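PDB 3VWA: cytoplasmic export protein 1 from Saccharomyces cerevisiae, which belongs to the nuclear tRNA export machinery and may pass aminoacylated tRNAs from export receptors to the translation machinery at the nuclear pore complex. Local coordinates for residues V340-N343 against D344-Q348; L329-T332 against S333-N336; N459-A462 against T463-K467; T437-V440 against I441-K445. All blocks are in the same frame, centred on the assembly; numbering follows the deposited sequence.

Interaction 1: V340-N343 against D344-Q348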
loop_
_atom_site.group_PDB
_atom_site.type_symbol
_atom_site.label_atom_id
_atom_site.label_comp_id
_atom_site.label_asym_id
_atom_site.label_seq_id
_atom_site.Cartn_x
_atom_site.Cartn_y
_atom_site.Cartn_z
ATOM N N VAL A 340 -3.984 -9.119 5.183
ATOM C CA VAL A 340 -3.941 -10.533 5.534
ATOM C C VAL A 340 -4.667 -11.316 4.459
ATOM O O VAL A 340 -5.792 -11.016 4.120
ATOM C CB VAL A 340 -4.469 -10.791 6.982
ATOM C CG1 VAL A 340 -4.841 -12.248 7.221
ATOM C CG2 VAL A 340 -3.402 -10.401 7.981
ATOM N N GLY A 341 -3.985 -12.292 3.880
ATOM C CA GLY A 341 -4.595 -13.139 2.865
ATOM C C GLY A 341 -4.425 -12.644 1.441
ATOM O O GLY A 341 -4.895 -13.294 0.506
ATOM N N PHE A 342 -3.784 -11.484 1.266
ATOM C CA PHE A 342 -3.404 -11.018 -0.043
ATOM C C PHE A 342 -2.755 -12.186 -0.804
ATOM O O PHE A 342 -3.120 -12.529 -1.945
ATOM C CB PHE A 342 -2.406 -9.880 0.160
ATOM C CG PHE A 342 -1.949 -9.248 -1.112
ATOM C CD1 PHE A 342 -2.850 -8.580 -1.933
ATOM C CD2 PHE A 342 -0.625 -9.330 -1.499
ATOM C CE1 PHE A 342 -2.436 -8.022 -3.123
ATOM C CE2 PHE A 342 -0.196 -8.748 -2.686
ATOM C CZ PHE A 342 -1.108 -8.089 -3.491
ATOM N N ASN A 343 -1.812 -12.839 -0.144
ATOM C CA ASN A 343 -1.199 -14.015 -0.712
ATOM C C ASN A 343 -2.250 -14.991 -1.275
ATOM O O ASN A 343 -2.103 -15.428 -2.419
ATOM C CB ASN A 343 -0.231 -14.676 0.303
ATOM C CG ASN A 343 -0.949 -15.397 1.478
ATOM O OD1 ASN A 343 -2.154 -15.195 1.748
ATOM N ND2 ASN A 343 -0.195 -16.264 2.176
ATOM N N ASP A 344 -3.330 -15.287 -0.513
ATOM C CA ASP A 344 -4.380 -16.202 -0.993
ATOM C C ASP A 344 -5.179 -15.628 -2.133
ATOM O O ASP A 344 -5.587 -16.359 -3.032
ATOM C CB ASP A 344 -5.319 -16.643 0.152
ATOM C CG ASP A 344 -4.600 -17.442 1.223
ATOM O OD1 ASP A 344 -3.506 -17.990 0.951
ATOM O OD2 ASP A 344 -5.110 -17.524 2.355
ATOM N N LEU A 345 -5.339 -14.304 -2.135
ATOM C CA LEU A 345 -6.058 -13.592 -3.179
ATOM C C LEU A 345 -5.350 -13.761 -4.508
ATOM O O LEU A 345 -5.963 -14.074 -5.520
ATOM C CB LEU A 345 -6.162 -12.104 -2.817
ATOM C CG LEU A 345 -7.204 -11.288 -3.630
ATOM C CD1 LEU A 345 -7.807 -10.207 -2.755
ATOM C CD2 LEU A 345 -6.624 -10.643 -4.874
ATOM N N ILE A 346 -4.036 -13.600 -4.474
ATOM C CA ILE A 346 -3.222 -13.604 -5.673
ATOM C C ILE A 346 -3.171 -15.025 -6.208
ATOM O O ILE A 346 -3.325 -15.229 -7.386
ATOM C CB ILE A 346 -1.816 -13.038 -5.394
ATOM C CG1 ILE A 346 -1.911 -11.525 -5.151
ATOM C CG2 ILE A 346 -0.824 -13.405 -6.494
ATOM C CD1 ILE A 346 -2.306 -10.707 -6.353
ATOM N N THR A 347 -3.036 -15.996 -5.317
ATOM C CA THR A 347 -3.168 -17.444 -5.682
ATOM C C THR A 347 -4.444 -17.822 -6.422
ATOM O O THR A 347 -4.413 -18.480 -7.474
ATOM C CB THR A 347 -3.048 -18.323 -4.435
ATOM O OG1 THR A 347 -1.745 -18.134 -3.905
ATOM C CG2 THR A 347 -3.219 -19.825 -4.783
ATOM N N GLN A 348 -5.567 -17.385 -5.872
ATOM C CA GLN A 348 -6.891 -17.634 -6.413
ATOM C C GLN A 348 -7.010 -16.996 -7.782
ATOM O O GLN A 348 -7.550 -17.569 -8.763
ATOM C CB GLN A 348 -7.873 -16.965 -5.434
ATOM C CG GLN A 348 -8.987 -17.843 -4.885
ATOM C CD GLN A 348 -10.241 -17.027 -4.531
ATOM O OE1 GLN A 348 -10.164 -15.871 -4.093
ATOM N NE2 GLN A 348 -11.407 -17.627 -4.751
#
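Gly341 opens helix 342-351 from the N-cap position, and its carbonyl O accepts the backbone N of Leu345 at 2.9 Å. Its phi is positive, 91°. At these backbone angles a side chain here would collide with the carbonyl O of Val340, which explains the glycine.

Phe342 is next. Its O takes the amide of Ile346, and its side chain runs beside that of Ile346, pointing the same way. With CG anti to the backbone N (chi1 -178°), the ring lies where Ile346 CG1 can sit over one face. CG1 is 4.0 Å from the Phe342 ring centroid, offset toward the rim, which makes a CH-pi contact.

Asn343 closes the segment. Its CG stands between its own backbone N and carbonyl carbon, which folds OD1 back to the amide of Asp344. That bond, Asn343 OD1 to Asp344 N, is 2.6 Å but weak because it is bent. Asn343 ND2 is bonded to Glu376, and Asp344 OD1 forms a salt bridge with Arg380. The Asn343 carbonyl O accepts twice: Thr347 N and Thr347 OG1, each 3.1 Å from it, arrive from opposite faces of its plane. With an alanine here, Glu376 would probably lose the ND2 bond and the Asp344 amide its weak side-chain acceptor.

Asn343, Ile346 and Thr347 touch helix 374-387, Leu345 meets helices 283-303 and 321-335, and Phe342 packs on Val328 of helix 321-335.

Interaction 2: L329-T332 against S333-N336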
loop_
_atom_site.group_PDB
_atom_site.type_symbol
_atom_site.label_atom_id
_atom_site.label_comp_id
_atom_site.label_asym_id
_atom_site.label_seq_id
_atom_site.Cartn_x
_atom_site.Cartn_y
_atom_site.Cartn_z
ATOM N N LEU A 329 -3.968 -4.000 -6.883
ATOM C CA LEU A 329 -2.538 -4.231 -7.202
ATOM C C LEU A 329 -1.801 -2.924 -7.275
ATOM O O LEU A 329 -0.680 -2.838 -6.779
ATOM C CB LEU A 329 -2.324 -4.950 -8.543
ATOM C CG LEU A 329 -2.767 -6.391 -8.647
ATOM C CD1 LEU A 329 -2.839 -6.813 -10.126
ATOM C CD2 LEU A 329 -1.822 -7.226 -7.796
ATOM N N ASP A 330 -2.433 -1.936 -7.902
ATOM C CA ASP A 330 -1.933 -0.550 -7.897
ATOM C C ASP A 330 -1.799 0.023 -6.503
ATOM O O ASP A 330 -0.732 0.444 -6.103
ATOM C CB ASP A 330 -2.818 0.403 -8.739
ATOM C CG ASP A 330 -2.278 1.864 -8.756
ATOM O OD1 ASP A 330 -3.079 2.802 -8.961
ATOM O OD2 ASP A 330 -1.052 2.094 -8.600
ATOM N N LEU A 331 -2.875 0.039 -5.735
ATOM C CA LEU A 331 -2.822 0.782 -4.473
ATOM C C LEU A 331 -1.976 0.094 -3.404
ATOM O O LEU A 331 -1.410 0.780 -2.555
ATOM C CB LEU A 331 -4.216 1.074 -3.948
ATOM C CG LEU A 331 -5.042 2.050 -4.785
ATOM C CD1 LEU A 331 -6.389 2.170 -4.121
ATOM C CD2 LEU A 331 -4.367 3.420 -4.918
ATOM N N THR A 332 -1.960 -1.243 -3.413
ATOM C CA THR A 332 -1.173 -2.030 -2.439
ATOM C C THR A 332 0.288 -1.738 -2.720
ATOM O O THR A 332 1.041 -1.427 -1.803
ATOM C CB THR A 332 -1.380 -3.575 -2.508
ATOM O OG1 THR A 332 -1.383 -4.028 -3.858
ATOM C CG2 THR A 332 -2.713 -4.019 -1.845
ATOM N N SER A 333 0.667 -1.789 -3.985
ATOM C CA SER A 333 2.037 -1.485 -4.370
ATOM C C SER A 333 2.399 -0.052 -3.994
ATOM O O SER A 333 3.420 0.171 -3.366
ATOM C CB SER A 333 2.264 -1.709 -5.863
ATOM O OG SER A 333 3.494 -1.101 -6.272
ATOM N N GLU A 334 1.552 0.910 -4.372
ATOM C CA GLU A 334 1.859 2.293 -4.121
ATOM C C GLU A 334 2.091 2.545 -2.631
ATOM O O GLU A 334 2.995 3.297 -2.267
ATOM C CB GLU A 334 0.767 3.235 -4.647
ATOM C CG GLU A 334 1.142 4.691 -4.357
ATOM C CD GLU A 334 -0.042 5.648 -4.434
ATOM O OE1 GLU A 334 -0.652 5.777 -5.510
ATOM O OE2 GLU A 334 -0.355 6.303 -3.424
ATOM N N THR A 335 1.284 1.911 -1.777
ATOM C CA THR A 335 1.346 2.157 -0.338
ATOM C C THR A 335 2.260 1.141 0.336
ATOM O O THR A 335 2.421 1.146 1.553
ATOM C CB THR A 335 -0.038 2.050 0.335
ATOM O OG1 THR A 335 -0.639 0.771 0.040
ATOM C CG2 THR A 335 -0.972 3.178 -0.118
ATOM N N ASN A 336 2.820 0.226 -0.438
ATOM C CA ASN A 336 3.567 -0.851 0.173
ATOM C C ASN A 336 2.882 -1.480 1.415
ATOM O O ASN A 336 3.545 -1.732 2.416
ATOM C CB ASN A 336 4.995 -0.387 0.512
ATOM C CG ASN A 336 5.929 -1.553 0.771
ATOM O OD1 ASN A 336 5.806 -2.601 0.138
ATOM N ND2 ASN A 336 6.855 -1.390 1.718
#
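Ser333 lies one turn after Leu329, and its backbone N reaches Leu329 O at 3.3 Å. The donor comes from above the carbonyl plane, not along a lone pair. Ser333 CB also rests 3.3 Å from Leu329 O. Its side chain touches Lys367 of helix 355-368.

Glu334 follows on the outer side of the helix. Its amide binds Asp330 O at 2.9 Å in a nearly straight bond. The two carboxylates stand near each other without contact, Asp330 OD2 lying 4.8 Å from Glu334 OE1. Arg273 forms salt bridges with both, through Asp330 OD1 and Glu334 OE1, and this would be expected to offset their repulsion. Tyr269 OH adds a hydrogen bond to Asp330 OD1.

The chain then leaves helix 321-335 through a Schellman motif, one of the standard ways to end an alpha helix.

Thr335 grips Leu331 O twice. Its N is 3.0 Å from Leu331 O, above the carbonyl plane. The hydroxyl OG1 gives a shorter bond, 2.7 Å to Leu331 O. It gets there because OG1 sits between the backbone N and the carbonyl carbon (chi1 55°), turned back along the last turn. OG1 is also hydrogen-bonded to Thr337 OG1. CG2 of Thr335 lies 3.4 Å from Leu331 O as well.

Asn336 turns to positive phi, 44°, and its N bonds to Ser333 O at 3.0 Å.

Interaction 3: N459-A462 against T463-K467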
loop_
_atom_site.group_PDB
_atom_site.type_symbol
_atom_site.label_atom_id
_atom_site.label_comp_id
_atom_site.label_asym_id
_atom_site.label_seq_id
_atom_site.Cartn_x
_atom_site.Cartn_y
_atom_site.Cartn_z
ATOM N N ASN A 459 26.273 -26.973 -24.079
ATOM C CA ASN A 459 25.378 -27.847 -24.895
ATOM C C ASN A 459 23.976 -27.286 -25.053
ATOM O O ASN A 459 23.423 -27.319 -26.108
ATOM C CB ASN A 459 25.259 -29.251 -24.270
ATOM C CG ASN A 459 26.545 -30.013 -24.353
ATOM O OD1 ASN A 459 27.435 -29.638 -25.130
ATOM N ND2 ASN A 459 26.663 -31.103 -23.574
ATOM N N ILE A 460 23.423 -26.771 -23.977
ATOM C CA ILE A 460 22.175 -26.040 -24.029
ATOM C C ILE A 460 22.166 -24.866 -25.003
ATOM O O ILE A 460 21.236 -24.702 -25.805
ATOM C CB ILE A 460 21.827 -25.563 -22.616
ATOM C CG1 ILE A 460 21.440 -26.785 -21.766
ATOM C CG2 ILE A 460 20.759 -24.463 -22.665
ATOM C CD1 ILE A 460 21.311 -26.429 -20.300
ATOM N N LEU A 461 23.208 -24.055 -24.953
ATOM C CA LEU A 461 23.243 -22.919 -25.855
ATOM C C LEU A 461 23.422 -23.354 -27.308
ATOM O O LEU A 461 22.678 -22.871 -28.215
ATOM C CB LEU A 461 24.347 -21.919 -25.439
ATOM C CG LEU A 461 24.040 -21.174 -24.121
ATOM C CD1 LEU A 461 25.252 -20.445 -23.537
ATOM C CD2 LEU A 461 22.785 -20.282 -24.230
ATOM N N ALA A 462 24.399 -24.243 -27.546
ATOM C CA ALA A 462 24.693 -24.664 -28.945
ATOM C C ALA A 462 23.466 -25.250 -29.568
ATOM O O ALA A 462 23.159 -24.945 -30.729
ATOM C CB ALA A 462 25.863 -25.640 -29.060
ATOM N N THR A 463 22.764 -26.099 -28.807
ATOM C CA THR A 463 21.545 -26.752 -29.324
ATOM C C THR A 463 20.410 -25.735 -29.641
ATOM O O THR A 463 19.715 -25.838 -30.653
ATOM C CB THR A 463 20.970 -27.784 -28.320
ATOM O OG1 THR A 463 21.989 -28.701 -27.886
ATOM C CG2 THR A 463 19.794 -28.553 -28.951
ATOM N N ALA A 464 20.187 -24.800 -28.738
ATOM C CA ALA A 464 19.130 -23.821 -28.922
ATOM C C ALA A 464 19.437 -22.906 -30.108
ATOM O O ALA A 464 18.527 -22.562 -30.876
ATOM C CB ALA A 464 18.949 -23.005 -27.642
ATOM N N PHE A 465 20.704 -22.500 -30.255
ATOM C CA PHE A 465 21.089 -21.624 -31.372
ATOM C C PHE A 465 21.056 -22.333 -32.742
ATOM O O PHE A 465 20.667 -21.758 -33.754
ATOM C CB PHE A 465 22.501 -21.073 -31.143
ATOM C CG PHE A 465 22.620 -20.102 -29.996
ATOM C CD1 PHE A 465 21.648 -19.134 -29.759
ATOM C CD2 PHE A 465 23.742 -20.115 -29.188
ATOM C CE1 PHE A 465 21.779 -18.214 -28.710
ATOM C CE2 PHE A 465 23.879 -19.197 -28.168
ATOM C CZ PHE A 465 22.897 -18.249 -27.925
ATOM N N THR A 466 21.494 -23.575 -32.781
ATOM C CA THR A 466 21.417 -24.418 -33.991
ATOM C C THR A 466 19.963 -24.557 -34.481
ATOM O O THR A 466 19.675 -24.346 -35.671
ATOM C CB THR A 466 21.965 -25.811 -33.660
ATOM O OG1 THR A 466 23.361 -25.710 -33.339
ATOM C CG2 THR A 466 21.761 -26.811 -34.811
ATOM N N LYS A 467 19.057 -24.875 -33.545
ATOM C CA LYS A 467 17.614 -24.916 -33.835
ATOM C C LYS A 467 17.069 -23.630 -34.455
ATOM O O LYS A 467 16.394 -23.677 -35.472
ATOM C CB LYS A 467 16.833 -25.289 -32.560
ATOM C CG LYS A 467 15.364 -25.650 -32.735
ATOM C CD LYS A 467 15.075 -26.523 -33.930
ATOM C CE LYS A 467 13.771 -27.278 -33.707
ATOM N NZ LYS A 467 12.989 -27.340 -34.966
#
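Thr463 and Thr466 each fold a hydroxyl back onto a carbonyl one turn earlier in helix 454-469. Thr463 OG1 lies 2.7 Å from Asn459 O. Its chi1 of -51° puts OG1 beside its own backbone N, which lets hydroxyl and amide share that oxygen, from opposite faces of its plane. Thr466 repeats this on Ala462 O, again with OG1 at 2.7 Å from it. Asn459 sends its own amide OD1 to Lys499.

This helix belongs to the stack of helices running between the two HEAT repeats, 381-419 and 494-530, in the HEAT-repeat part of the chain that follows the kinase-like domain. Ala462 and Thr466 face helix 493-504, where both touch Val503.

Phe465 has its CG anti to the carbonyl carbon (chi1 -68°), which carries the ring back along the helix toward Leu461. Ring atom CD2 comes to 3.1 Å from Leu461 O, an oblique approach. Further out, CE2 meets Leu461 CB at 3.9 Å. The Phe465 side chain also touches Val440 and Ser444 of helix 433-446 and Leu484 and Ser487 of helix 474-487. Replaced by an alanine, this position would probably leave a gap between helices 433-446 and 474-487 and take the aromatic neighbour from Leu461 CB. Ala464, small and buried, lies against Ile443 and has CB 3.4 Å from Ile460 O.

Interaction 4: T437-V440 against I441-K445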
loop_
_atom_site.group_PDB
_atom_site.type_symbol
_atom_site.label_atom_id
_atom_site.label_comp_id
_atom_site.label_asym_id
_atom_site.label_seq_id
_atom_site.Cartn_x
_atom_site.Cartn_y
_atom_site.Cartn_z
ATOM N N THR A 437 11.239 -16.305 -31.796
ATOM C CA THR A 437 12.286 -15.279 -31.704
ATOM C C THR A 437 12.642 -15.054 -30.220
ATOM O O THR A 437 13.828 -15.144 -29.826
ATOM C CB THR A 437 11.825 -13.962 -32.401
ATOM O OG1 THR A 437 11.426 -14.248 -33.756
ATOM C CG2 THR A 437 12.938 -12.878 -32.450
ATOM N N TRP A 438 11.628 -14.810 -29.390
ATOM C CA TRP A 438 11.853 -14.499 -27.982
ATOM C C TRP A 438 12.359 -15.708 -27.202
ATOM O O TRP A 438 13.148 -15.537 -26.267
ATOM C CB TRP A 438 10.615 -13.893 -27.314
ATOM C CG TRP A 438 10.555 -12.403 -27.473
ATOM C CD1 TRP A 438 9.888 -11.687 -28.457
ATOM C CD2 TRP A 438 11.264 -11.403 -26.693
ATOM N NE1 TRP A 438 10.100 -10.339 -28.319
ATOM C CE2 TRP A 438 10.936 -10.101 -27.298
ATOM C CE3 TRP A 438 12.148 -11.444 -25.618
ATOM C CZ2 TRP A 438 11.435 -8.915 -26.796
ATOM C CZ3 TRP A 438 12.657 -10.234 -25.131
ATOM C CH2 TRP A 438 12.315 -9.006 -25.708
ATOM N N THR A 439 11.923 -16.919 -27.559
ATOM C CA THR A 439 12.405 -18.093 -26.844
ATOM C C THR A 439 13.927 -18.216 -26.806
ATOM O O THR A 439 14.499 -18.546 -25.764
ATOM C CB THR A 439 11.834 -19.423 -27.414
ATOM O OG1 THR A 439 10.405 -19.400 -27.306
ATOM C CG2 THR A 439 12.380 -20.645 -26.606
ATOM N N VAL A 440 14.577 -17.960 -27.938
ATOM C CA VAL A 440 16.036 -18.077 -27.967
ATOM C C VAL A 440 16.760 -16.985 -27.110
ATOM O O VAL A 440 17.832 -17.239 -26.510
ATOM C CB VAL A 440 16.586 -18.258 -29.440
ATOM C CG1 VAL A 440 16.443 -17.001 -30.284
ATOM C CG2 VAL A 440 18.036 -18.706 -29.445
ATOM N N ILE A 441 16.153 -15.805 -27.071
ATOM C CA ILE A 441 16.568 -14.662 -26.222
ATOM C C ILE A 441 16.434 -15.098 -24.776
ATOM O O ILE A 441 17.407 -15.047 -24.034
ATOM C CB ILE A 441 15.718 -13.395 -26.517
ATOM C CG1 ILE A 441 15.786 -13.043 -28.004
ATOM C CG2 ILE A 441 16.191 -12.181 -25.731
ATOM C CD1 ILE A 441 17.155 -12.568 -28.475
ATOM N N ILE A 442 15.269 -15.650 -24.408
ATOM C CA ILE A 442 15.043 -16.039 -22.998
ATOM C C ILE A 442 15.984 -17.167 -22.567
ATOM O O ILE A 442 16.486 -17.175 -21.408
ATOM C CB ILE A 442 13.550 -16.434 -22.708
ATOM C CG1 ILE A 442 12.563 -15.247 -22.863
ATOM C CG2 ILE A 442 13.393 -17.024 -21.342
ATOM C CD1 ILE A 442 13.096 -13.913 -22.291
ATOM N N ILE A 443 16.177 -18.147 -23.460
ATOM C CA ILE A 443 17.093 -19.221 -23.143
ATOM C C ILE A 443 18.549 -18.674 -22.923
ATOM O O ILE A 443 19.232 -19.151 -22.035
ATOM C CB ILE A 443 17.139 -20.292 -24.238
ATOM C CG1 ILE A 443 15.826 -21.043 -24.264
ATOM C CG2 ILE A 443 18.367 -21.208 -24.032
ATOM C CD1 ILE A 443 15.672 -21.901 -25.514
ATOM N N SER A 444 19.001 -17.715 -23.746
ATOM C CA SER A 444 20.315 -17.125 -23.562
ATOM C C SER A 444 20.400 -16.447 -22.236
ATOM O O SER A 444 21.352 -16.645 -21.472
ATOM C CB SER A 444 20.566 -16.074 -24.622
ATOM O OG SER A 444 20.516 -16.675 -25.870
ATOM N N LYS A 445 19.353 -15.680 -21.945
ATOM C CA LYS A 445 19.236 -14.962 -20.710
ATOM C C LYS A 445 19.422 -15.849 -19.485
ATOM O O LYS A 445 20.237 -15.524 -18.618
ATOM C CB LYS A 445 17.927 -14.177 -20.707
ATOM C CG LYS A 445 17.834 -13.089 -19.668
ATOM C CD LYS A 445 16.821 -12.015 -20.069
ATOM C CE LYS A 445 16.452 -11.213 -18.834
ATOM N NZ LYS A 445 15.120 -10.516 -18.891
#
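Ile443 lies along the carbonyl of Thr439 from its base to its tip. CB is 3.5 Å from Thr439 O. CG1, beside the backbone N at chi1 -69°, comes closer, to 3.2 Å from Thr439 O. CD1 at the tip is still near that oxygen, and it meets the methyl Thr439 CG2 at 3.7 Å, where the two side chains cross obliquely. The methyl can serve this way because Thr439 OG1 points to Ile435 O and Thr427 OG1.

Helix 433-446 is one of the stacked helices of the HEAT-repeat region. Val440 and Ile443 meet helix 454-469, and Thr439 and Ile443 touch Leu424 of helix 413-427.

Trp438 lies on another side and touches Leu398 and Lys402 of helix 394-407. Ile441 CG2 approaches its six-membered ring obliquely, 4.1 Å from Trp438 CZ3. Ile442 CD1 comes to the ring edge, 4.3 Å from Trp438 CE3. Ser444 grips Val440 O twice: its OG is 2.8 Å and its N 3.0 Å from that oxygen, from opposite faces of the carbonyl plane.

Interactions 1 and 2 lie on consecutive helices, 342-351 and 321-335, and touch through Ile346 CD1 and Leu329 CD2, 3.8 Å apart. Both sit at a helix end, one at a start and one at an exit, and both have charged side chains at the surface. Interactions 3 and 4 lie about 31 to 41 Å from them, centre to centre. They lie within neighbouring helices, joined where Phe465 CE1 reaches Ser444 OG at 3.5 Å. Interaction 4 is the buried one, mostly aliphatic and aromatic. The other three are partly buried. Hydroxyls that fold back onto carbonyls recur in all four.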